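Local atomic coordinates of glycoside hydrolase family 31 (Trueperella pyogenes, PDB entry 5I0F), a protein that degrades the cyclic alternan tetrasaccharide cycloalternan, probably as a retaining family 31 glycosidase working through a covalent glycosyl-enzyme intermediate. Residues Gly381-Leu386 with Asp460-Lys465; Phe295-Ser300 with Pro586-His591; Phe178-Asp183 with Thr209-Pro214. All coordinates share one frame; numbering follows the deposited sequence.

Contact 1: Gly381-Leu386 with Asp460-Lys465; sequences GIRVIL and DIDGFK
Asp462 OD2 takes the backbone N-H of Val384 at 2.9 Å from one segment and a second hydrogen bond from NE2 of His378, in the helix that precedes Gly381. Val384 and Asp462 sit where strands 383-388 and 463-466, neighbours in the parallel eight-stranded beta barrel of the TIM fold, begin to pair. The amide meets the anti lone pair of OD2, on the side away from OD1, and the bond is nearly straight (165°). CG of Asp462 lies anti to its own carbonyl carbon (chi1 -57°), which turns the carboxylate back to Val384 and lays it against CB and CG of Arg383; the guanidinium runs off elsewhere, its plane 68° from that of the carboxylate. Asp462 N answers with a bond to Val384 O, so one aspartate brackets one valine. Further on the strands pair in parallel, though Gly463 N is buried with no partner in the model: Leu386 N donates to Gly463 O, and Lys465 N to Leu386 O at 2.9 Å, from above its carbonyl plane. Leu386 and Ile461 cross at about a right angle, with CD1 of each in contact. On the other face Ile385 bends its CD1 over Gly463. Lys465 itself reaches on into the sugar site, salt-bridged to Glu330. The packing at the glycine is tight: Ile385 CD1 stands 3.5 Å from Gly463 CA.

Contact 2: Phe295-Ser300 with Pro586-His591; sequences FGLWAS and PIMQYH. With BGC (beta-D-glucopyranose), chain C.
The first and last strands of the TIM barrel, 297-300 and 587-590, meet here and close the cylinder. Trp298 carries the join: its N donates to Met588 O at 2.9 Å, and its O accepts from Tyr590 N at 3.2 Å. Before the direct bonds begin, water 1 links Gly296 O to Met588 N. The Trp298 indole packs against CG2 of Ile587, which stands over one face of the five-membered ring, 4.0 Å from its centroid, while the indole NE1 bonds to Ile294 O. Tyr590 turns the other way. Its CG is held between backbone N and carbonyl carbon (chi1 73°), and this folds the ring back across the first strand, one face on Ala299 CA; its hydroxyl goes on to His317. At the C-terminal end ND1 of His591 makes a bent, weak bond to Ser300 OG, 2.7 Å long. Water 2 joins that hydroxyl to OE1 of Gln589, whose NE2 is held by Asp561. On the other side of the ring His591 NE2 faces the glucose, donating to O4 of BGC at 2.9 Å and meeting its O3 at the same distance. Sugar-binding side chains at the C-terminal ends of the strands are the hallmark of a TIM-barrel glycosidase pocket.

Contact 3: Phe178-Asp183 with Thr209-Pro214; sequences FGERYD and TYLPMP
Arg181 turns one face of its guanidinium to Thr209, whose CG2 sits over the centre of the group, 3.7 Å from Arg181 CZ; the two side chains cross at about a right angle. The chain of Arg181 starts away from the other segment and is bent at chi2 (-75°), which brings its end back to the carbonyl of Phe178. That oxygen is gripped three times. Arg181 NE and NH2 both reach Phe178 O at 2.9 Å, side-on and in the guanidinium plane, and Met213 N bonds the same Phe178 O at 3.1 Å from above the carbonyl plane. NH2 also bonds Asp193 O, so the flat group is fixed in rotation, and CB of Pro212 touches it as well. The other branch of Thr209, its hydroxyl, lies anti to the backbone N (chi1 -179°); Thr209 OG1 donates to Glu180 O at 2.6 Å and accepts from Leu211 N, an ST turn. Tyr182 stands roughly perpendicular to Thr209 and presents its ring edge, CE1, to the same OG1. Tyr182 OH comes to the edge of the Tyr210 ring, 3.4 Å from its CD2, and bonds Ala530 O; Tyr210 OH in turn takes the backbone N-H of Asp532, a residue of the glycan pocket. Glu180 runs out extended and crosses Leu211 at about a right angle, OE1 beside CB, with OE2 bonded to Trp558 NE1. Glu180 N donates to Leu211 O at 2.9 Å. Between these bonds Gly179, at positive phi, and Pro212 form an antiparallel non-hydrogen-bonded pair, 4.3 Å between Gly179 CA and Pro212 CA. Here the outermost strand of a beta sheet, 174-179, pairs antiparallel with 212-219, and the loops after 179 and before 212 run against helix 537-551 and loops of the TIM barrel.

Contacts 1 and 2 belong to one barrel: contact 1 pairs its third and fourth strands, contact 2 closes it between first and eighth, and along the chain the former is nested within the latter. Their centres lie 13 Å apart, and they touch at the sugar site, where Lys465 NZ stands 3.5 Å from His591 NE2. Both side chains approach the same glucose, which Glu330, Asp532 and Arg516 also bind. Contact 3 precedes both in sequence and touches neither, its nearest atoms about 10 Å from each. It comes from the beta-sheet region beside the barrel, yet the side chain of Tyr210 comes, at its nearest atoms, to about 6 Å from the bound sugars.

Contact 1: Gly381-Leu386 with Asp460-Lys465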
loop_
_atom_site.group_PDB
_atom_site.type_symbol
_atom_site.label_atom_id
_atom_site.label_comp_id
_atom_site.label_asym_id
_atom_site.label_seq_id
_atom_site.Cartn_x
_atom_site.Cartn_y
_atom_site.Cartn_z
ATOM N N GLY A 381 28.824 1.669 11.742
ATOM C CA GLY A 381 27.524 1.525 12.364
ATOM C C GLY A 381 26.336 1.814 11.464
ATOM O O GLY A 381 25.291 2.171 11.962
ATOM N N ILE A 382 26.489 1.638 10.148
ATOM C CA ILE A 382 25.429 1.888 9.171
ATOM C C ILE A 382 25.055 0.552 8.529
ATOM O O ILE A 382 25.931 -0.161 8.017
ATOM C CB ILE A 382 25.901 2.887 8.083
ATOM C CG1 ILE A 382 26.293 4.229 8.721
ATOM C CG2 ILE A 382 24.811 3.127 7.048
ATOM C CD1 ILE A 382 27.031 5.174 7.793
ATOM N N ARG A 383 23.758 0.243 8.519
ATOM C CA ARG A 383 23.248 -0.965 7.847
ATOM C C ARG A 383 22.792 -0.648 6.421
ATOM O O ARG A 383 22.496 0.499 6.104
ATOM C CB ARG A 383 22.133 -1.605 8.665
ATOM C CG ARG A 383 22.641 -2.507 9.780
ATOM C CD ARG A 383 23.180 -1.743 10.974
ATOM N NE ARG A 383 23.574 -2.676 12.045
ATOM C CZ ARG A 383 23.976 -2.310 13.260
ATOM N NH1 ARG A 383 24.038 -1.031 13.608
ATOM N NH2 ARG A 383 24.312 -3.240 14.148
ATOM N N VAL A 384 22.761 -1.675 5.565
ATOM C CA VAL A 384 22.531 -1.477 4.127
ATOM C C VAL A 384 21.301 -2.265 3.677
ATOM O O VAL A 384 21.208 -3.472 3.909
ATOM C CB VAL A 384 23.781 -1.894 3.298
ATOM C CG1 VAL A 384 23.537 -1.725 1.796
ATOM C CG2 VAL A 384 25.004 -1.093 3.729
ATOM N N ILE A 385 20.344 -1.568 3.061
ATOM C CA ILE A 385 19.095 -2.171 2.567
ATOM C C ILE A 385 19.035 -2.040 1.033
ATOM O O ILE A 385 19.268 -0.957 0.522
ATOM C CB ILE A 385 17.873 -1.431 3.171
ATOM C CG1 ILE A 385 17.921 -1.417 4.708
ATOM C CG2 ILE A 385 16.553 -1.987 2.652
ATOM C CD1 ILE A 385 17.680 -2.718 5.387
ATOM N N LEU A 386 18.701 -3.118 0.313
ATOM C CA LEU A 386 18.569 -3.078 -1.140
ATOM C C LEU A 386 17.123 -3.218 -1.589
ATOM O O LEU A 386 16.358 -4.033 -1.041
ATOM C CB LEU A 386 19.378 -4.198 -1.796
ATOM C CG LEU A 386 20.878 -4.242 -1.497
ATOM C CD1 LEU A 386 21.549 -5.333 -2.325
ATOM C CD2 LEU A 386 21.542 -2.896 -1.756
ATOM N N ASP A 460 26.545 -9.597 2.714
ATOM C CA ASP A 460 26.224 -9.232 4.095
ATOM C C ASP A 460 25.260 -8.040 4.209
ATOM O O ASP A 460 25.321 -7.299 5.174
ATOM C CB ASP A 460 27.506 -9.016 4.925
ATOM C CG ASP A 460 27.280 -9.148 6.436
ATOM O OD1 ASP A 460 26.411 -9.945 6.873
ATOM O OD2 ASP A 460 27.994 -8.443 7.191
ATOM N N ILE A 461 24.341 -7.876 3.258
ATOM C CA ILE A 461 23.312 -6.854 3.419
ATOM C C ILE A 461 22.363 -7.197 4.574
ATOM O O ILE A 461 22.273 -8.348 5.025
ATOM C CB ILE A 461 22.507 -6.566 2.137
ATOM C CG1 ILE A 461 21.580 -7.694 1.771
ATOM C CG2 ILE A 461 23.413 -6.214 0.960
ATOM C CD1 ILE A 461 20.559 -7.261 0.751
ATOM N N ASP A 462 21.653 -6.175 5.051
ATOM C CA ASP A 462 20.906 -6.256 6.293
ATOM C C ASP A 462 19.387 -6.270 6.111
ATOM O O ASP A 462 18.642 -6.396 7.087
ATOM C CB ASP A 462 21.287 -5.070 7.156
ATOM C CG ASP A 462 22.765 -5.020 7.416
ATOM O OD1 ASP A 462 23.210 -5.881 8.166
ATOM O OD2 ASP A 462 23.469 -4.129 6.871
ATOM N N GLY A 463 18.921 -6.123 4.883
ATOM C CA GLY A 463 17.494 -6.133 4.645
ATOM C C GLY A 463 17.134 -5.704 3.252
ATOM O O GLY A 463 18.020 -5.376 2.432
ATOM N N PHE A 464 15.826 -5.670 3.004
ATOM C CA PHE A 464 15.298 -5.351 1.688
ATOM C C PHE A 464 14.171 -4.327 1.730
ATOM O O PHE A 464 13.307 -4.388 2.612
ATOM C CB PHE A 464 14.779 -6.630 1.015
ATOM C CG PHE A 464 15.848 -7.654 0.726
ATOM C CD1 PHE A 464 16.601 -7.578 -0.435
ATOM C CD2 PHE A 464 16.048 -8.737 1.594
ATOM C CE1 PHE A 464 17.562 -8.550 -0.717
ATOM C CE2 PHE A 464 17.005 -9.690 1.329
ATOM C CZ PHE A 464 17.759 -9.604 0.181
ATOM N N LYS A 465 14.190 -3.382 0.785
ATOM C CA LYS A 465 13.041 -2.524 0.518
ATOM C C LYS A 465 12.168 -3.234 -0.514
ATOM O O LYS A 465 12.419 -3.136 -1.725
ATOM C CB LYS A 465 13.475 -1.150 0.008
ATOM C CG LYS A 465 12.298 -0.200 -0.189
ATOM C CD LYS A 465 12.749 1.218 -0.473
ATOM C CE LYS A 465 11.545 2.139 -0.595
ATOM N NZ LYS A 465 11.952 3.560 -0.788
#

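Contact 2: Phe295-Ser300 with Pro586-His591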
loop_
_atom_site.group_PDB
_atom_site.type_symbol
_atom_site.label_atom_id
_atom_site.label_comp_id
_atom_site.label_asym_id
_atom_site.label_seq_id
_atom_site.Cartn_x
_atom_site.Cartn_y
_atom_site.Cartn_z
ATOM N N PHE A 295 15.858 2.413 14.510
ATOM C CA PHE A 295 15.376 3.668 15.069
ATOM C C PHE A 295 16.248 4.887 14.835
ATOM O O PHE A 295 15.873 5.994 15.253
ATOM C CB PHE A 295 15.102 3.494 16.561
ATOM C CG PHE A 295 13.974 2.554 16.844
ATOM C CD1 PHE A 295 12.698 2.836 16.389
ATOM C CD2 PHE A 295 14.173 1.418 17.586
ATOM C CE1 PHE A 295 11.646 1.971 16.654
ATOM C CE2 PHE A 295 13.122 0.543 17.861
ATOM C CZ PHE A 295 11.867 0.819 17.384
ATOM N N GLY A 296 17.399 4.716 14.180
ATOM C CA GLY A 296 18.199 5.880 13.762
ATOM C C GLY A 296 17.671 6.480 12.456
ATOM O O GLY A 296 16.686 6.014 11.903
ATOM N N LEU A 297 18.315 7.518 11.949
ATOM C CA LEU A 297 17.884 8.104 10.671
ATOM C C LEU A 297 18.197 7.163 9.498
ATOM O O LEU A 297 19.316 6.609 9.393
ATOM C CB LEU A 297 18.549 9.464 10.460
ATOM C CG LEU A 297 18.229 10.207 9.162
ATOM C CD1 LEU A 297 16.745 10.471 9.052
ATOM C CD2 LEU A 297 19.006 11.513 9.127
ATOM N N TRP A 298 17.204 6.979 8.635
ATOM C CA TRP A 298 17.366 6.241 7.388
ATOM C C TRP A 298 17.637 7.243 6.255
ATOM O O TRP A 298 16.845 8.175 6.060
ATOM C CB TRP A 298 16.104 5.467 7.027
ATOM C CG TRP A 298 15.785 4.290 7.893
ATOM C CD1 TRP A 298 15.831 4.220 9.257
ATOM C CD2 TRP A 298 15.355 3.013 7.436
ATOM N NE1 TRP A 298 15.458 2.968 9.684
ATOM C CE2 TRP A 298 15.159 2.204 8.580
ATOM C CE3 TRP A 298 15.109 2.476 6.172
ATOM C CZ2 TRP A 298 14.746 0.870 8.495
ATOM C CZ3 TRP A 298 14.682 1.142 6.076
ATOM C CH2 TRP A 298 14.496 0.359 7.233
ATOM N N ALA A 299 18.724 7.031 5.521
ATOM C CA ALA A 299 19.074 7.853 4.344
ATOM C C ALA A 299 18.735 7.097 3.058
ATOM O O ALA A 299 19.059 5.924 2.937
ATOM C CB ALA A 299 20.541 8.137 4.378
ATOM N N SER A 300 18.118 7.770 2.094
ATOM C CA SER A 300 17.734 7.139 0.823
ATOM C C SER A 300 17.677 8.198 -0.288
ATOM O O SER A 300 17.430 9.385 -0.033
ATOM C CB SER A 300 16.384 6.455 0.985
ATOM O OG SER A 300 15.934 5.829 -0.215
ATOM N N PRO A 586 7.729 6.273 14.338
ATOM C CA PRO A 586 8.470 5.006 14.537
ATOM C C PRO A 586 9.725 4.845 13.657
ATOM O O PRO A 586 10.796 4.580 14.194
ATOM C CB PRO A 586 7.417 3.927 14.249
ATOM C CG PRO A 586 6.099 4.618 14.515
ATOM C CD PRO A 586 6.300 6.027 14.054
ATOM N N ILE A 587 9.590 5.108 12.349
ATOM C CA ILE A 587 10.706 5.050 11.407
ATOM C C ILE A 587 10.890 6.424 10.787
ATOM O O ILE A 587 9.936 7.013 10.246
ATOM C CB ILE A 587 10.494 4.009 10.300
ATOM C CG1 ILE A 587 10.174 2.627 10.898
ATOM C CG2 ILE A 587 11.679 3.960 9.354
ATOM C CD1 ILE A 587 11.270 2.022 11.727
ATOM N N MET A 588 12.110 6.937 10.925
ATOM C CA MET A 588 12.489 8.273 10.470
ATOM C C MET A 588 13.378 8.136 9.233
ATOM O O MET A 588 14.482 7.575 9.318
ATOM C CB MET A 588 13.232 9.007 11.592
ATOM C CG MET A 588 13.647 10.416 11.216
ATOM S SD MET A 588 14.721 11.126 12.480
ATOM C CE MET A 588 14.777 12.811 11.872
ATOM N N GLN A 589 12.921 8.662 8.100
ATOM C CA GLN A 589 13.563 8.415 6.824
ATOM C C GLN A 589 13.323 9.533 5.830
ATOM O O GLN A 589 12.183 9.996 5.673
ATOM C CB GLN A 589 12.995 7.106 6.242
ATOM C CG GLN A 589 13.550 6.660 4.889
ATOM C CD GLN A 589 12.536 6.627 3.741
ATOM O OE1 GLN A 589 12.726 5.906 2.761
ATOM N NE2 GLN A 589 11.456 7.400 3.855
ATOM N N TYR A 590 14.373 9.931 5.124
ATOM C CA TYR A 590 14.223 10.828 3.956
ATOM C C TYR A 590 14.499 10.044 2.671
ATOM O O TYR A 590 15.252 9.077 2.675
ATOM C CB TYR A 590 15.080 12.092 4.079
ATOM C CG TYR A 590 16.577 11.900 3.888
ATOM C CD1 TYR A 590 17.128 11.791 2.605
ATOM C CD2 TYR A 590 17.450 11.871 4.992
ATOM C CE1 TYR A 590 18.502 11.629 2.430
ATOM C CE2 TYR A 590 18.819 11.720 4.824
ATOM C CZ TYR A 590 19.347 11.599 3.553
ATOM O OH TYR A 590 20.707 11.453 3.397
ATOM N N HIS A 591 13.890 10.492 1.580
ATOM C CA HIS A 591 13.927 9.778 0.302
ATOM C C HIS A 591 13.644 10.737 -0.855
ATOM O O HIS A 591 13.023 11.783 -0.671
ATOM C CB HIS A 591 12.916 8.615 0.352
ATOM C CG HIS A 591 12.868 7.761 -0.881
ATOM N ND1 HIS A 591 13.997 7.280 -1.504
ATOM C CD2 HIS A 591 11.817 7.244 -1.565
ATOM C CE1 HIS A 591 13.642 6.568 -2.565
ATOM N NE2 HIS A 591 12.320 6.522 -2.617
HETATM C C2 BGC C . 8.626 3.343 -4.329
HETATM C C3 BGC C . 9.609 4.528 -4.343
HETATM C C4 BGC C . 10.863 4.131 -5.115
HETATM C C5 BGC C . 10.508 3.631 -6.524
HETATM C C6 BGC C . 11.757 3.057 -7.181
HETATM C C1 BGC C . 8.851 2.178 -5.327
HETATM O O2 BGC C . 7.291 3.560 -3.830
HETATM O O3 BGC C . 9.924 4.925 -3.006
HETATM O O4 BGC C . 11.771 5.246 -5.205
HETATM O O5 BGC C . 9.455 2.633 -6.551
HETATM O O6 BGC C . 11.523 2.788 -8.567
HETATM O O HOH W 1 14.078 5.322 12.455
HETATM O O HOH W 2 13.973 4.136 1.077
#

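Contact 3: Phe178-Asp183 with Thr209-Pro214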
loop_
_atom_site.group_PDB
_atom_site.type_symbol
_atom_site.label_atom_id
_atom_site.label_comp_id
_atom_site.label_asym_id
_atom_site.label_seq_id
_atom_site.Cartn_x
_atom_site.Cartn_y
_atom_site.Cartn_z
ATOM N N PHE A 178 -9.693 -0.023 9.115
ATOM C CA PHE A 178 -9.648 -0.400 7.715
ATOM C C PHE A 178 -8.246 -0.309 7.112
ATOM O O PHE A 178 -8.101 -0.172 5.885
ATOM C CB PHE A 178 -10.663 0.398 6.900
ATOM C CG PHE A 178 -12.061 0.358 7.467
ATOM C CD1 PHE A 178 -12.795 -0.810 7.441
ATOM C CD2 PHE A 178 -12.648 1.496 7.999
ATOM C CE1 PHE A 178 -14.069 -0.855 7.946
ATOM C CE2 PHE A 178 -13.942 1.457 8.487
ATOM C CZ PHE A 178 -14.650 0.280 8.476
ATOM N N GLY A 179 -7.233 -0.426 7.981
ATOM C CA GLY A 179 -5.836 -0.387 7.587
ATOM C C GLY A 179 -5.297 1.031 7.561
ATOM O O GLY A 179 -5.795 1.920 8.247
ATOM N N GLU A 180 -4.262 1.235 6.754
ATOM C CA GLU A 180 -3.642 2.562 6.627
ATOM C C GLU A 180 -4.548 3.461 5.765
ATOM O O GLU A 180 -4.813 3.156 4.591
ATOM C CB GLU A 180 -2.247 2.415 6.029
ATOM C CG GLU A 180 -1.493 3.722 5.737
ATOM C CD GLU A 180 -0.186 3.470 5.027
ATOM O OE1 GLU A 180 -0.167 2.583 4.119
ATOM O OE2 GLU A 180 0.835 4.152 5.357
ATOM N N ARG A 181 -5.020 4.562 6.351
ATOM C CA ARG A 181 -5.898 5.492 5.648
ATOM C C ARG A 181 -5.316 6.889 5.701
ATOM O O ARG A 181 -4.682 7.269 6.678
ATOM C CB ARG A 181 -7.327 5.465 6.229
ATOM C CG ARG A 181 -7.995 4.099 6.183
ATOM C CD ARG A 181 -8.428 3.774 4.761
ATOM N NE ARG A 181 -8.669 2.358 4.563
ATOM C CZ ARG A 181 -9.238 1.823 3.477
ATOM N NH1 ARG A 181 -9.667 2.574 2.463
ATOM N NH2 ARG A 181 -9.381 0.512 3.424
ATOM N N TYR A 182 -5.543 7.648 4.633
ATOM C CA TYR A 182 -4.869 8.919 4.395
ATOM C C TYR A 182 -5.774 10.148 4.481
ATOM O O TYR A 182 -5.294 11.275 4.412
ATOM C CB TYR A 182 -4.259 8.882 2.989
ATOM C CG TYR A 182 -3.173 7.846 2.815
ATOM C CD1 TYR A 182 -3.488 6.501 2.590
ATOM C CD2 TYR A 182 -1.838 8.208 2.821
ATOM C CE1 TYR A 182 -2.491 5.546 2.419
ATOM C CE2 TYR A 182 -0.858 7.267 2.648
ATOM C CZ TYR A 182 -1.197 5.936 2.437
ATOM O OH TYR A 182 -0.224 4.997 2.234
ATOM N N ASP A 183 -7.073 9.927 4.612
ATOM C CA ASP A 183 -8.059 10.998 4.516
ATOM C C ASP A 183 -8.445 11.505 5.872
ATOM O O ASP A 183 -8.366 12.706 6.115
ATOM C CB ASP A 183 -9.287 10.611 3.658
ATOM C CG ASP A 183 -9.903 9.249 3.997
ATOM O OD1 ASP A 183 -9.459 8.540 4.931
ATOM O OD2 ASP A 183 -10.884 8.896 3.295
ATOM N N THR A 209 -5.767 3.155 -0.721
ATOM C CA THR A 209 -4.595 2.788 0.066
ATOM C C THR A 209 -3.884 1.549 -0.508
ATOM O O THR A 209 -4.510 0.667 -1.148
ATOM C CB THR A 209 -4.997 2.554 1.560
ATOM O OG1 THR A 209 -3.841 2.224 2.336
ATOM C CG2 THR A 209 -6.010 1.447 1.708
ATOM N N TYR A 210 -2.588 1.507 -0.233
ATOM C CA TYR A 210 -1.739 0.368 -0.468
ATOM C C TYR A 210 -1.936 -0.762 0.549
ATOM O O TYR A 210 -1.572 -1.914 0.270
ATOM C CB TYR A 210 -0.262 0.741 -0.343
ATOM C CG TYR A 210 0.279 1.908 -1.128
ATOM C CD1 TYR A 210 0.767 1.747 -2.424
ATOM C CD2 TYR A 210 0.398 3.161 -0.531
ATOM C CE1 TYR A 210 1.318 2.828 -3.132
ATOM C CE2 TYR A 210 0.953 4.238 -1.218
ATOM C CZ TYR A 210 1.401 4.078 -2.520
ATOM O OH TYR A 210 1.992 5.138 -3.209
ATOM N N LEU A 211 -2.457 -0.420 1.727
ATOM C CA LEU A 211 -2.454 -1.312 2.890
ATOM C C LEU A 211 -3.819 -1.299 3.600
ATOM O O LEU A 211 -3.948 -0.807 4.749
ATOM C CB LEU A 211 -1.333 -0.883 3.840
ATOM C CG LEU A 211 -0.597 -1.976 4.605
ATOM C CD1 LEU A 211 0.470 -1.360 5.509
ATOM C CD2 LEU A 211 -1.545 -2.825 5.425
ATOM N N PRO A 212 -4.844 -1.847 2.934
ATOM C CA PRO A 212 -6.165 -1.911 3.547
ATOM C C PRO A 212 -6.254 -3.132 4.458
ATOM O O PRO A 212 -5.435 -4.045 4.345
ATOM C CB PRO A 212 -7.085 -2.098 2.341
ATOM C CG PRO A 212 -6.260 -2.871 1.377
ATOM C CD PRO A 212 -4.847 -2.381 1.560
ATOM N N MET A 213 -7.250 -3.143 5.329
ATOM C CA MET A 213 -7.645 -4.353 6.083
ATOM C C MET A 213 -9.156 -4.353 6.287
ATOM O O MET A 213 -9.756 -3.289 6.443
ATOM C CB MET A 213 -6.941 -4.415 7.433
ATOM C CG MET A 213 -5.428 -4.585 7.348
ATOM S SD MET A 213 -4.710 -4.784 8.972
ATOM C CE MET A 213 -2.968 -4.499 8.640
ATOM N N PRO A 214 -9.789 -5.541 6.279
ATOM C CA PRO A 214 -11.231 -5.599 6.509
ATOM C C PRO A 214 -11.553 -5.689 8.004
ATOM O O PRO A 214 -12.170 -6.656 8.458
ATOM C CB PRO A 214 -11.645 -6.846 5.737
ATOM C CG PRO A 214 -10.446 -7.763 5.871
ATOM C CD PRO A 214 -9.255 -6.841 5.827
#